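Local coordinates for protein lysine cyclodeaminase (Streptomyces pristinaespiralis, PDB 5YU3) that catalyses the cyclodeamination of L-lysine with bound NAD, probably giving L-pipecolic acid, and also recognises L-ornithine and L-2,4-diaminobutyric acid, at residues A[91-99]-A[110-118]; A[135-146]-A[161-170]. All coordinates share one frame; numbering follows the deposited sequence.

Contact 1 of 2, residues A[91-99]-A[110-118]; sequences LPTILGTVA and ALMDGVLLT. With NAD (nicotinamide-adenine-dinucleotide), chain F.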
loop_
_atom_site.group_PDB
_atom_site.type_symbol
_atom_site.label_atom_id
_atom_site.label_comp_id
_atom_site.label_asym_id
_atom_site.label_seq_id
_atom_site.Cartn_x
_atom_site.Cartn_y
_atom_site.Cartn_z
ATOM N N LEU A 91 4.164 -19.918 -10.915
ATOM C CA LEU A 91 4.549 -18.599 -10.452
ATOM C C LEU A 91 5.275 -18.712 -9.124
ATOM O O LEU A 91 5.097 -19.688 -8.387
ATOM C CB LEU A 91 3.314 -17.699 -10.289
ATOM C CG LEU A 91 2.667 -17.155 -11.571
ATOM C CD1 LEU A 91 1.310 -16.541 -11.275
ATOM C CD2 LEU A 91 3.586 -16.135 -12.242
ATOM N N PRO A 92 6.115 -17.742 -8.788
ATOM C CA PRO A 92 6.764 -17.763 -7.476
ATOM C C PRO A 92 5.749 -17.544 -6.368
ATOM O O PRO A 92 4.749 -16.837 -6.533
ATOM C CB PRO A 92 7.770 -16.614 -7.557
ATOM C CG PRO A 92 7.219 -15.732 -8.773
ATOM C CD PRO A 92 6.586 -16.543 -9.574
ATOM N N THR A 93 6.017 -18.189 -5.229
ATOM C CA THR A 93 5.214 -17.957 -4.034
ATOM C C THR A 93 5.212 -16.482 -3.642
ATOM O O THR A 93 4.159 -15.929 -3.295
ATOM C CB THR A 93 5.748 -18.817 -2.889
ATOM O OG1 THR A 93 5.431 -20.186 -3.154
ATOM C CG2 THR A 93 5.135 -18.401 -1.539
ATOM N N ILE A 94 6.382 -15.844 -3.675
ATOM C CA ILE A 94 6.536 -14.428 -3.350
ATOM C C ILE A 94 6.469 -13.646 -4.659
ATOM O O ILE A 94 7.346 -13.772 -5.521
ATOM C CB ILE A 94 7.847 -14.156 -2.600
ATOM C CG1 ILE A 94 7.855 -14.874 -1.235
ATOM C CG2 ILE A 94 8.078 -12.644 -2.431
ATOM C CD1 ILE A 94 6.737 -14.431 -0.287
ATOM N N LEU A 95 5.431 -12.825 -4.799
ATOM C CA LEU A 95 5.193 -12.044 -6.007
ATOM C C LEU A 95 4.908 -10.615 -5.574
ATOM O O LEU A 95 3.940 -10.376 -4.846
ATOM C CB LEU A 95 4.010 -12.641 -6.783
ATOM C CG LEU A 95 3.789 -12.419 -8.276
ATOM C CD1 LEU A 95 5.108 -12.522 -9.035
ATOM C CD2 LEU A 95 2.763 -13.438 -8.779
ATOM N N GLY A 96 5.739 -9.669 -6.007
ATOM C CA GLY A 96 5.551 -8.303 -5.553
ATOM C C GLY A 96 6.212 -7.276 -6.451
ATOM O O GLY A 96 6.887 -7.608 -7.429
ATOM N N THR A 97 6.009 -6.011 -6.083
ATOM C CA THR A 97 6.535 -4.857 -6.802
ATOM C C THR A 97 6.901 -3.782 -5.784
ATOM O O THR A 97 6.381 -3.763 -4.667
ATOM C CB THR A 97 5.510 -4.323 -7.820
ATOM O OG1 THR A 97 4.202 -4.409 -7.255
ATOM C CG2 THR A 97 5.529 -5.156 -9.106
ATOM N N VAL A 98 7.809 -2.881 -6.164
ATOM C CA VAL A 98 8.284 -1.835 -5.264
ATOM C C VAL A 98 8.131 -0.498 -5.971
ATOM O O VAL A 98 8.617 -0.332 -7.096
ATOM C CB VAL A 98 9.749 -2.039 -4.830
ATOM C CG1 VAL A 98 10.056 -1.191 -3.592
ATOM C CG2 VAL A 98 10.042 -3.519 -4.547
ATOM N N ALA A 99 7.464 0.452 -5.315
ATOM C CA ALA A 99 7.255 1.781 -5.877
ATOM C C ALA A 99 7.942 2.839 -5.022
ATOM O O ALA A 99 8.132 2.665 -3.813
ATOM C CB ALA A 99 5.752 2.105 -5.997
ATOM N N ALA A 110 8.980 6.112 -9.409
ATOM C CA ALA A 110 9.668 4.928 -9.902
ATOM C C ALA A 110 8.910 3.679 -9.475
ATOM O O ALA A 110 8.262 3.653 -8.421
ATOM C CB ALA A 110 11.119 4.887 -9.404
ATOM N N LEU A 111 8.985 2.650 -10.321
ATOM C CA LEU A 111 8.277 1.393 -10.106
ATOM C C LEU A 111 9.101 0.252 -10.691
ATOM O O LEU A 111 9.560 0.361 -11.830
ATOM C CB LEU A 111 6.894 1.446 -10.771
ATOM C CG LEU A 111 6.080 0.157 -10.771
ATOM C CD1 LEU A 111 5.734 -0.227 -9.344
ATOM C CD2 LEU A 111 4.818 0.351 -11.602
ATOM N N MET A 112 9.267 -0.843 -9.940
ATOM C CA MET A 112 10.078 -1.962 -10.420
ATOM C C MET A 112 9.598 -3.278 -9.824
ATOM O O MET A 112 8.829 -3.313 -8.857
ATOM C CB MET A 112 11.568 -1.765 -10.083
ATOM C CG MET A 112 11.860 -1.741 -8.580
ATOM S SD MET A 112 13.629 -1.703 -8.202
ATOM C CE MET A 112 14.098 -3.364 -8.681
ATOM N N ASP A 113 10.079 -4.371 -10.425
ATOM C CA ASP A 113 9.859 -5.716 -9.898
ATOM C C ASP A 113 10.294 -5.814 -8.442
ATOM O O ASP A 113 11.297 -5.220 -8.031
ATOM C CB ASP A 113 10.663 -6.734 -10.714
ATOM C CG ASP A 113 10.711 -8.099 -10.052
ATOM O OD1 ASP A 113 9.633 -8.703 -9.894
ATOM O OD2 ASP A 113 11.819 -8.571 -9.702
ATOM N N GLY A 114 9.556 -6.617 -7.668
ATOM C CA GLY A 114 9.940 -6.919 -6.301
ATOM C C GLY A 114 10.350 -8.362 -6.058
ATOM O O GLY A 114 10.807 -8.689 -4.958
ATOM N N VAL A 115 10.213 -9.237 -7.060
ATOM C CA VAL A 115 10.528 -10.659 -6.865
ATOM C C VAL A 115 12.026 -10.858 -6.635
ATOM O O VAL A 115 12.447 -11.425 -5.615
ATOM C CB VAL A 115 10.038 -11.498 -8.059
ATOM C CG1 VAL A 115 10.512 -12.951 -7.912
ATOM C CG2 VAL A 115 8.523 -11.450 -8.173
ATOM N N LEU A 116 12.855 -10.425 -7.597
ATOM C CA LEU A 116 14.302 -10.576 -7.440
ATOM C C LEU A 116 14.814 -9.762 -6.254
ATOM O O LEU A 116 15.579 -10.268 -5.428
ATOM C CB LEU A 116 15.031 -10.167 -8.724
ATOM C CG LEU A 116 16.563 -10.220 -8.659
ATOM C CD1 LEU A 116 17.043 -11.628 -8.337
ATOM C CD2 LEU A 116 17.187 -9.704 -9.975
ATOM N N LEU A 117 14.414 -8.489 -6.174
ATOM C CA LEU A 117 14.831 -7.617 -5.078
ATOM C C LEU A 117 14.536 -8.237 -3.709
ATOM O O LEU A 117 15.369 -8.156 -2.798
ATOM C CB LEU A 117 14.135 -6.253 -5.225
ATOM C CG LEU A 117 14.341 -5.138 -4.199
ATOM C CD1 LEU A 117 14.123 -3.773 -4.854
ATOM C CD2 LEU A 117 13.391 -5.280 -3.005
ATOM N N THR A 118 13.349 -8.823 -3.537
ATOM C CA THR A 118 13.003 -9.419 -2.242
ATOM C C THR A 118 13.957 -10.565 -1.916
ATOM O O THR A 118 14.493 -10.654 -0.803
ATOM C CB THR A 118 11.547 -9.916 -2.233
ATOM O OG1 THR A 118 10.647 -8.797 -2.326
ATOM C CG2 THR A 118 11.230 -10.686 -0.928
HETATM P PA NAD F . 8.755 -21.147 -1.830
HETATM O O1A NAD F . 7.346 -21.615 -2.022
HETATM O O2A NAD F . 9.622 -20.845 -3.036
HETATM O O5B NAD F . 9.548 -22.274 -1.000
HETATM C C5B NAD F . 9.036 -22.729 0.259
HETATM C C4B NAD F . 9.452 -24.186 0.390
HETATM O O4B NAD F . 9.126 -24.653 1.701
HETATM C C3B NAD F . 8.684 -25.086 -0.583
HETATM O O3B NAD F . 9.607 -25.775 -1.454
HETATM C C2B NAD F . 7.945 -26.058 0.323
HETATM O O2B NAD F . 7.856 -27.382 -0.197
HETATM C C1B NAD F . 8.805 -26.033 1.566
HETATM N N9A NAD F . 8.170 -26.489 2.821
HETATM C C8A NAD F . 6.893 -26.318 3.232
HETATM N N7A NAD F . 6.714 -26.875 4.472
HETATM C C5A NAD F . 7.904 -27.401 4.848
HETATM C C6A NAD F . 8.441 -28.131 6.011
HETATM N N6A NAD F . 7.655 -28.418 7.075
HETATM N N1A NAD F . 9.748 -28.476 5.988
HETATM C C2A NAD F . 10.568 -28.209 4.954
HETATM N N3A NAD F . 10.147 -27.563 3.855
HETATM C C4A NAD F . 8.855 -27.142 3.756
HETATM O O3 NAD F . 8.690 -19.832 -0.877
HETATM P PN NAD F . 9.888 -18.835 -0.514
HETATM O O1N NAD F . 11.168 -19.634 -0.421
HETATM O O2N NAD F . 9.799 -17.643 -1.443
HETATM O O5D NAD F . 9.456 -18.307 0.947
HETATM C C5D NAD F . 9.607 -19.151 2.090
HETATM C C4D NAD F . 9.210 -18.364 3.339
HETATM O O4D NAD F . 10.025 -17.199 3.460
HETATM C C3D NAD F . 7.777 -17.864 3.266
HETATM O O3D NAD F . 7.198 -17.929 4.588
HETATM C C2D NAD F . 7.937 -16.407 2.891
HETATM O O2D NAD F . 6.795 -15.609 3.231
HETATM C C1D NAD F . 9.178 -16.071 3.692
HETATM N N1N NAD F . 9.867 -14.851 3.289
HETATM C C2N NAD F . 10.488 -14.143 4.242
HETATM C C3N NAD F . 11.161 -12.968 3.936
HETATM C C7N NAD F . 11.850 -12.227 5.033
HETATM O O7N NAD F . 12.247 -11.094 4.849
HETATM N N7N NAD F . 12.057 -12.863 6.199
HETATM C C4N NAD F . 11.229 -12.533 2.609
HETATM C C5N NAD F . 10.599 -13.309 1.639
HETATM C C6N NAD F . 9.926 -14.478 1.997
#
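V98 and M112 exchange two backbone hydrogen bonds, V98 N to M112 O and M112 N back to V98 O, and so form the hydrogen-bonded pair of an antiparallel hairpin. Two residues away in each segment, G114 N still reaches G96 O at 2.9 Å, but from above the carbonyl plane, because the chain at G114 is already leaving the strand for the helix. Here the packing is tight. G114 CA sits 3.8 Å from V98 CG2, and a side chain on G114 would run into the backbone joining G96 to T97. The same V98 methyl touches both end methyls of L117, while M312 packs on the valine.

Polar groups hold the turn. D113 caps the new helix, OD1 taking V115 N from above the carboxylate plane and OD2 taking L116 N on its syn side; OD1 also accepts H332 N of the second subunit. G114 O is gripped from opposite faces by T118 N and T118 OG1, the hydroxyl at 2.6 Å. With T118 chi1 at -67°, OG1 lies beside its own backbone N, where K77 NZ also binds it, and CG2 is sent to NAD C5N, 3.7 Å away.

Toward I94 and P92 the two segments share no hydrogen bond. L95 CD1 still packs on V115 CG2 at 3.7 Å, but I94 CG2 and T118 CG2 meet more loosely at 4.0 Å, their side chains crossing at about a right angle, and P92 CG stays 4.4 Å from V115 CG1. This side is nonetheless buried: the cofactor lies against I94, and T93 OG1 donates to NAD O1A at 2.6 Å. The whole is a beta hairpin running into a capped helix, whose first turn brings T118 to both NAD and proline in the active-site pocket.

Contact 2 of 2, residues A[135-146]-A[161-170]; sequences RPDSHTLGLIGT and LPLQRALVWD. With NAD (nicotinamide-adenine-dinucleotide), chain F.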
loop_
_atom_site.group_PDB
_atom_site.type_symbol
_atom_site.label_atom_id
_atom_site.label_comp_id
_atom_site.label_asym_id
_atom_site.label_seq_id
_atom_site.Cartn_x
_atom_site.Cartn_y
_atom_site.Cartn_z
ATOM N N ARG A 135 29.970 -18.646 13.463
ATOM C CA ARG A 135 31.412 -18.803 13.545
ATOM C C ARG A 135 32.043 -18.383 12.219
ATOM O O ARG A 135 31.565 -18.794 11.155
ATOM C CB ARG A 135 31.764 -20.254 13.862
ATOM C CG ARG A 135 31.938 -20.549 15.350
ATOM C CD ARG A 135 32.584 -21.922 15.539
ATOM N NE ARG A 135 34.017 -21.908 15.234
ATOM C CZ ARG A 135 34.971 -21.529 16.085
ATOM N NH1 ARG A 135 34.658 -21.137 17.312
ATOM N NH2 ARG A 135 36.244 -21.551 15.711
ATOM N N PRO A 136 33.086 -17.553 12.233
ATOM C CA PRO A 136 33.677 -17.102 10.964
ATOM C C PRO A 136 34.294 -18.214 10.145
ATOM O O PRO A 136 34.542 -18.011 8.952
ATOM C CB PRO A 136 34.725 -16.078 11.408
ATOM C CG PRO A 136 34.930 -16.426 12.961
ATOM C CD PRO A 136 33.781 -16.884 13.387
ATOM N N ASP A 137 34.543 -19.386 10.733
ATOM C CA ASP A 137 35.035 -20.526 9.974
ATOM C C ASP A 137 33.933 -21.538 9.680
ATOM O O ASP A 137 34.233 -22.694 9.348
ATOM C CB ASP A 137 36.207 -21.190 10.709
ATOM C CG ASP A 137 35.829 -21.695 12.091
ATOM O OD1 ASP A 137 34.729 -21.360 12.578
ATOM O OD2 ASP A 137 36.639 -22.427 12.702
ATOM N N SER A 138 32.665 -21.125 9.796
ATOM C CA SER A 138 31.540 -21.993 9.461
ATOM C C SER A 138 31.728 -22.626 8.088
ATOM O O SER A 138 31.989 -21.936 7.098
ATOM C CB SER A 138 30.236 -21.194 9.491
ATOM O OG SER A 138 29.860 -20.880 10.823
ATOM N N HIS A 139 31.569 -23.940 8.035
ATOM C CA HIS A 139 31.857 -24.722 6.845
ATOM C C HIS A 139 30.626 -25.419 6.276
ATOM O O HIS A 139 30.553 -25.630 5.059
ATOM C CB HIS A 139 32.983 -25.730 7.202
ATOM C CG HIS A 139 33.050 -26.960 6.348
ATOM N ND1 HIS A 139 32.076 -27.939 6.355
ATOM C CD2 HIS A 139 34.028 -27.413 5.527
ATOM C CE1 HIS A 139 32.427 -28.914 5.534
ATOM N NE2 HIS A 139 33.610 -28.621 5.022
ATOM N N THR A 140 29.641 -25.745 7.110
ATOM C CA THR A 140 28.466 -26.503 6.695
ATOM C C THR A 140 27.209 -25.678 6.917
ATOM O O THR A 140 26.890 -25.324 8.057
ATOM C CB THR A 140 28.356 -27.817 7.471
ATOM O OG1 THR A 140 29.450 -28.673 7.112
ATOM C CG2 THR A 140 27.036 -28.508 7.155
ATOM N N LEU A 141 26.483 -25.403 5.841
ATOM C CA LEU A 141 25.199 -24.725 5.924
ATOM C C LEU A 141 24.080 -25.753 5.876
ATOM O O LEU A 141 24.144 -26.724 5.113
ATOM C CB LEU A 141 25.035 -23.711 4.780
ATOM C CG LEU A 141 23.644 -23.101 4.544
ATOM C CD1 LEU A 141 23.297 -22.161 5.692
ATOM C CD2 LEU A 141 23.605 -22.352 3.204
ATOM N N GLY A 142 23.061 -25.547 6.700
ATOM C CA GLY A 142 21.829 -26.312 6.626
ATOM C C GLY A 142 20.721 -25.439 6.060
ATOM O O GLY A 142 20.630 -24.253 6.391
ATOM N N LEU A 143 19.896 -26.024 5.190
ATOM C CA LEU A 143 18.721 -25.341 4.652
ATOM C C LEU A 143 17.506 -26.223 4.862
ATOM O O LEU A 143 17.484 -27.367 4.398
ATOM C CB LEU A 143 18.879 -25.013 3.157
ATOM C CG LEU A 143 20.024 -24.073 2.774
ATOM C CD1 LEU A 143 20.142 -23.980 1.255
ATOM C CD2 LEU A 143 19.870 -22.668 3.391
ATOM N N ILE A 144 16.496 -25.705 5.561
ATOM C CA ILE A 144 15.197 -26.359 5.656
ATOM C C ILE A 144 14.220 -25.537 4.831
ATOM O O ILE A 144 13.993 -24.355 5.127
ATOM C CB ILE A 144 14.705 -26.486 7.106
ATOM C CG1 ILE A 144 15.804 -27.049 8.011
ATOM C CG2 ILE A 144 13.430 -27.340 7.137
ATOM C CD1 ILE A 144 16.030 -28.505 7.817
ATOM N N GLY A 145 13.638 -26.161 3.805
ATOM C CA GLY A 145 12.977 -25.417 2.749
ATOM C C GLY A 145 13.964 -25.088 1.641
ATOM O O GLY A 145 14.938 -24.368 1.871
ATOM N N THR A 146 13.756 -25.659 0.454
ATOM C CA THR A 146 14.648 -25.402 -0.669
ATOM C C THR A 146 13.845 -24.828 -1.827
ATOM O O THR A 146 13.926 -25.315 -2.962
ATOM C CB THR A 146 15.401 -26.670 -1.097
ATOM O OG1 THR A 146 14.476 -27.671 -1.524
ATOM C CG2 THR A 146 16.236 -27.208 0.062
ATOM N N LEU A 161 30.768 -16.371 4.430
ATOM C CA LEU A 161 31.316 -17.474 5.204
ATOM C C LEU A 161 31.991 -18.482 4.286
ATOM O O LEU A 161 31.574 -18.663 3.137
ATOM C CB LEU A 161 30.223 -18.190 6.014
ATOM C CG LEU A 161 29.490 -17.366 7.072
ATOM C CD1 LEU A 161 28.259 -18.128 7.557
ATOM C CD2 LEU A 161 30.445 -16.982 8.217
ATOM N N PRO A 162 33.025 -19.175 4.776
ATOM C CA PRO A 162 33.771 -20.132 3.939
ATOM C C PRO A 162 33.062 -21.475 3.795
ATOM O O PRO A 162 33.602 -22.541 4.124
ATOM C CB PRO A 162 35.105 -20.237 4.683
ATOM C CG PRO A 162 34.630 -19.997 6.197
ATOM C CD PRO A 162 33.659 -19.116 6.143
ATOM N N LEU A 163 31.837 -21.428 3.277
ATOM C CA LEU A 163 30.996 -22.612 3.198
ATOM C C LEU A 163 31.557 -23.603 2.192
ATOM O O LEU A 163 31.911 -23.236 1.067
ATOM C CB LEU A 163 29.569 -22.235 2.803
ATOM C CG LEU A 163 28.794 -21.341 3.770
ATOM C CD1 LEU A 163 27.369 -21.170 3.273
ATOM C CD2 LEU A 163 28.791 -21.919 5.184
ATOM N N GLN A 164 31.630 -24.868 2.601
ATOM C CA GLN A 164 32.059 -25.935 1.715
ATOM C C GLN A 164 30.939 -26.882 1.323
ATOM O O GLN A 164 31.049 -27.549 0.289
ATOM C CB GLN A 164 33.195 -26.739 2.358
ATOM C CG GLN A 164 34.478 -25.935 2.506
ATOM C CD GLN A 164 35.300 -25.935 1.228
ATOM O OE1 GLN A 164 36.134 -25.051 1.011
ATOM N NE2 GLN A 164 35.067 -26.931 0.370
ATOM N N ARG A 165 29.865 -26.954 2.101
ATOM C CA ARG A 165 28.776 -27.847 1.744
ATOM C C ARG A 165 27.481 -27.333 2.343
ATOM O O ARG A 165 27.474 -26.576 3.319
ATOM C CB ARG A 165 29.046 -29.287 2.199
ATOM C CG ARG A 165 29.008 -29.470 3.689
ATOM C CD ARG A 165 29.178 -30.937 4.056
ATOM N NE ARG A 165 29.139 -31.134 5.501
ATOM C CZ ARG A 165 28.877 -32.299 6.086
ATOM N NH1 ARG A 165 28.620 -33.371 5.344
ATOM N NH2 ARG A 165 28.855 -32.386 7.407
ATOM N N ALA A 166 26.382 -27.747 1.723
ATOM C CA ALA A 166 25.036 -27.431 2.182
ATOM C C ALA A 166 24.260 -28.731 2.312
ATOM O O ALA A 166 24.158 -29.496 1.344
ATOM C CB ALA A 166 24.333 -26.468 1.212
ATOM N N LEU A 167 23.734 -28.987 3.512
ATOM C CA LEU A 167 22.840 -30.108 3.786
ATOM C C LEU A 167 21.412 -29.580 3.766
ATOM O O LEU A 167 21.093 -28.654 4.519
ATOM C CB LEU A 167 23.156 -30.720 5.150
ATOM C CG LEU A 167 24.585 -31.203 5.426
ATOM C CD1 LEU A 167 24.689 -31.724 6.855
ATOM C CD2 LEU A 167 24.989 -32.286 4.431
ATOM N N VAL A 168 20.559 -30.140 2.902
ATOM C CA VAL A 168 19.294 -29.482 2.581
ATOM C C VAL A 168 18.118 -30.446 2.670
ATOM O O VAL A 168 18.230 -31.643 2.381
ATOM C CB VAL A 168 19.348 -28.808 1.180
ATOM C CG1 VAL A 168 20.598 -27.971 1.050
ATOM C CG2 VAL A 168 19.283 -29.837 0.062
ATOM N N TRP A 169 16.969 -29.907 3.084
ATOM C CA TRP A 169 15.743 -30.680 3.175
ATOM C C TRP A 169 14.560 -29.837 2.723
ATOM O O TRP A 169 14.529 -28.622 2.939
ATOM C CB TRP A 169 15.485 -31.180 4.607
ATOM C CG TRP A 169 14.334 -32.114 4.691
ATOM C CD1 TRP A 169 13.113 -31.876 5.260
ATOM C CD2 TRP A 169 14.286 -33.453 4.188
ATOM N NE1 TRP A 169 12.311 -32.983 5.144
ATOM C CE2 TRP A 169 13.006 -33.964 4.485
ATOM C CE3 TRP A 169 15.202 -34.266 3.513
ATOM C CZ2 TRP A 169 12.622 -35.260 4.139
ATOM C CZ3 TRP A 169 14.815 -35.547 3.162
ATOM C CH2 TRP A 169 13.537 -36.030 3.475
ATOM N N ASP A 170 13.604 -30.501 2.083
ATOM C CA ASP A 170 12.292 -29.958 1.766
ATOM C C ASP A 170 11.292 -31.092 1.921
ATOM O O ASP A 170 11.634 -32.259 1.707
ATOM C CB ASP A 170 12.264 -29.387 0.334
ATOM C CG ASP A 170 11.131 -28.391 0.100
ATOM O OD1 ASP A 170 9.961 -28.820 0.018
ATOM O OD2 ASP A 170 11.432 -27.178 -0.058
HETATM P PA NAD F . 8.755 -21.147 -1.830
HETATM O O1A NAD F . 7.346 -21.615 -2.022
HETATM O O2A NAD F . 9.622 -20.845 -3.036
HETATM O O5B NAD F . 9.548 -22.274 -1.000
HETATM C C5B NAD F . 9.036 -22.729 0.259
HETATM C C4B NAD F . 9.452 -24.186 0.390
HETATM O O4B NAD F . 9.126 -24.653 1.701
HETATM C C3B NAD F . 8.684 -25.086 -0.583
HETATM O O3B NAD F . 9.607 -25.775 -1.454
HETATM C C2B NAD F . 7.945 -26.058 0.323
HETATM O O2B NAD F . 7.856 -27.382 -0.197
HETATM C C1B NAD F . 8.805 -26.033 1.566
HETATM N N9A NAD F . 8.170 -26.489 2.821
HETATM C C8A NAD F . 6.893 -26.318 3.232
HETATM N N7A NAD F . 6.714 -26.875 4.472
HETATM C C5A NAD F . 7.904 -27.401 4.848
HETATM C C6A NAD F . 8.441 -28.131 6.011
HETATM N N6A NAD F . 7.655 -28.418 7.075
HETATM N N1A NAD F . 9.748 -28.476 5.988
HETATM C C2A NAD F . 10.568 -28.209 4.954
HETATM N N3A NAD F . 10.147 -27.563 3.855
HETATM C C4A NAD F . 8.855 -27.142 3.756
HETATM O O3 NAD F . 8.690 -19.832 -0.877
HETATM P PN NAD F . 9.888 -18.835 -0.514
HETATM O O1N NAD F . 11.168 -19.634 -0.421
HETATM O O2N NAD F . 9.799 -17.643 -1.443
HETATM O O5D NAD F . 9.456 -18.307 0.947
HETATM C C5D NAD F . 9.607 -19.151 2.090
HETATM C C4D NAD F . 9.210 -18.364 3.339
HETATM O O4D NAD F . 10.025 -17.199 3.460
HETATM C C3D NAD F . 7.777 -17.864 3.266
HETATM O O3D NAD F . 7.198 -17.929 4.588
HETATM C C2D NAD F . 7.937 -16.407 2.891
HETATM O O2D NAD F . 6.795 -15.609 3.231
HETATM C C1D NAD F . 9.178 -16.071 3.692
HETATM N N1N NAD F . 9.867 -14.851 3.289
HETATM C C2N NAD F . 10.488 -14.143 4.242
HETATM C C3N NAD F . 11.161 -12.968 3.936
HETATM C C7N NAD F . 11.850 -12.227 5.033
HETATM O O7N NAD F . 12.247 -11.094 4.849
HETATM N N7N NAD F . 12.057 -12.863 6.199
HETATM C C4N NAD F . 11.229 -12.533 2.609
HETATM C C5N NAD F . 10.599 -13.309 1.639
HETATM C C6N NAD F . 9.926 -14.478 1.997
HETATM O O HOH W 1 29.392 -30.612 9.688
#
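The guanidinium of R165 has L167 CD1 over the centre of one face, while T140 OG1 and a water lie in its plane at the edge. R165 NE donates to T140 OG1 at 3.0 Å, almost straight (171°), and NH2 gives to the water and pairs with E201. The H139 ring carries Q164 CB over one face, 3.3 Å from H139 NE2; in plane at its edge lie R165 NE, not bonded to it, and T140 OG1, 2.8 Å from H139 ND1. R165 chi1 of 69° sets CG between the backbone N and carbonyl carbon, and from there the extended chain passes obliquely across T140, which puts NE on OG1. A leucine in place of R165 would probably leave T140 OG1 without its NE donor and E201 without its cationic mate.

Beneath, the strands run parallel, L141 and L143 each bonding through both N and O. On the face that packs against helix 148-160, L143 and V168 lie side by side; the side chains of T146 and V168 cross at about a right angle, T146 CG2 meeting V168 CB.

At the C-terminal ends D170 OD2 accepts T146 N through its anti lone pair at 2.8 Å and NAD O3B at 2.7 Å, and OD1 takes NAD O2B at 2.6 Å. One carboxylate thus reads both hydroxyls of the adenosine ribose while a backbone N-H helps to fix its rotation. As in other Rossmann folds with an acid here, its charge would be expected to disfavour a phosphate on O2B, consistent with the NAD bound.

Followed from the N terminus, contact 1 comes first: strand 94-102 turns back into strand 108-113 and closes a short hairpin within the mixed sheet. Helix 115-133 then carries the chain on to strand 140-144, where contact 2 opens; it closes after helix 148-160, when strand 165-169 returns in a beta-alpha-beta crossover within the parallel sheet. The two loops are in series, neither nested nor crossed. The centres of contacts 1 and 2 lie about 26 Å apart on opposite sides of the chain's centre, and they do not touch. NAD spans the gap, its diphosphate at 91-99, its nicotinamide ring beside I94 and T118, and its adenosine at 135-146 and 161-170.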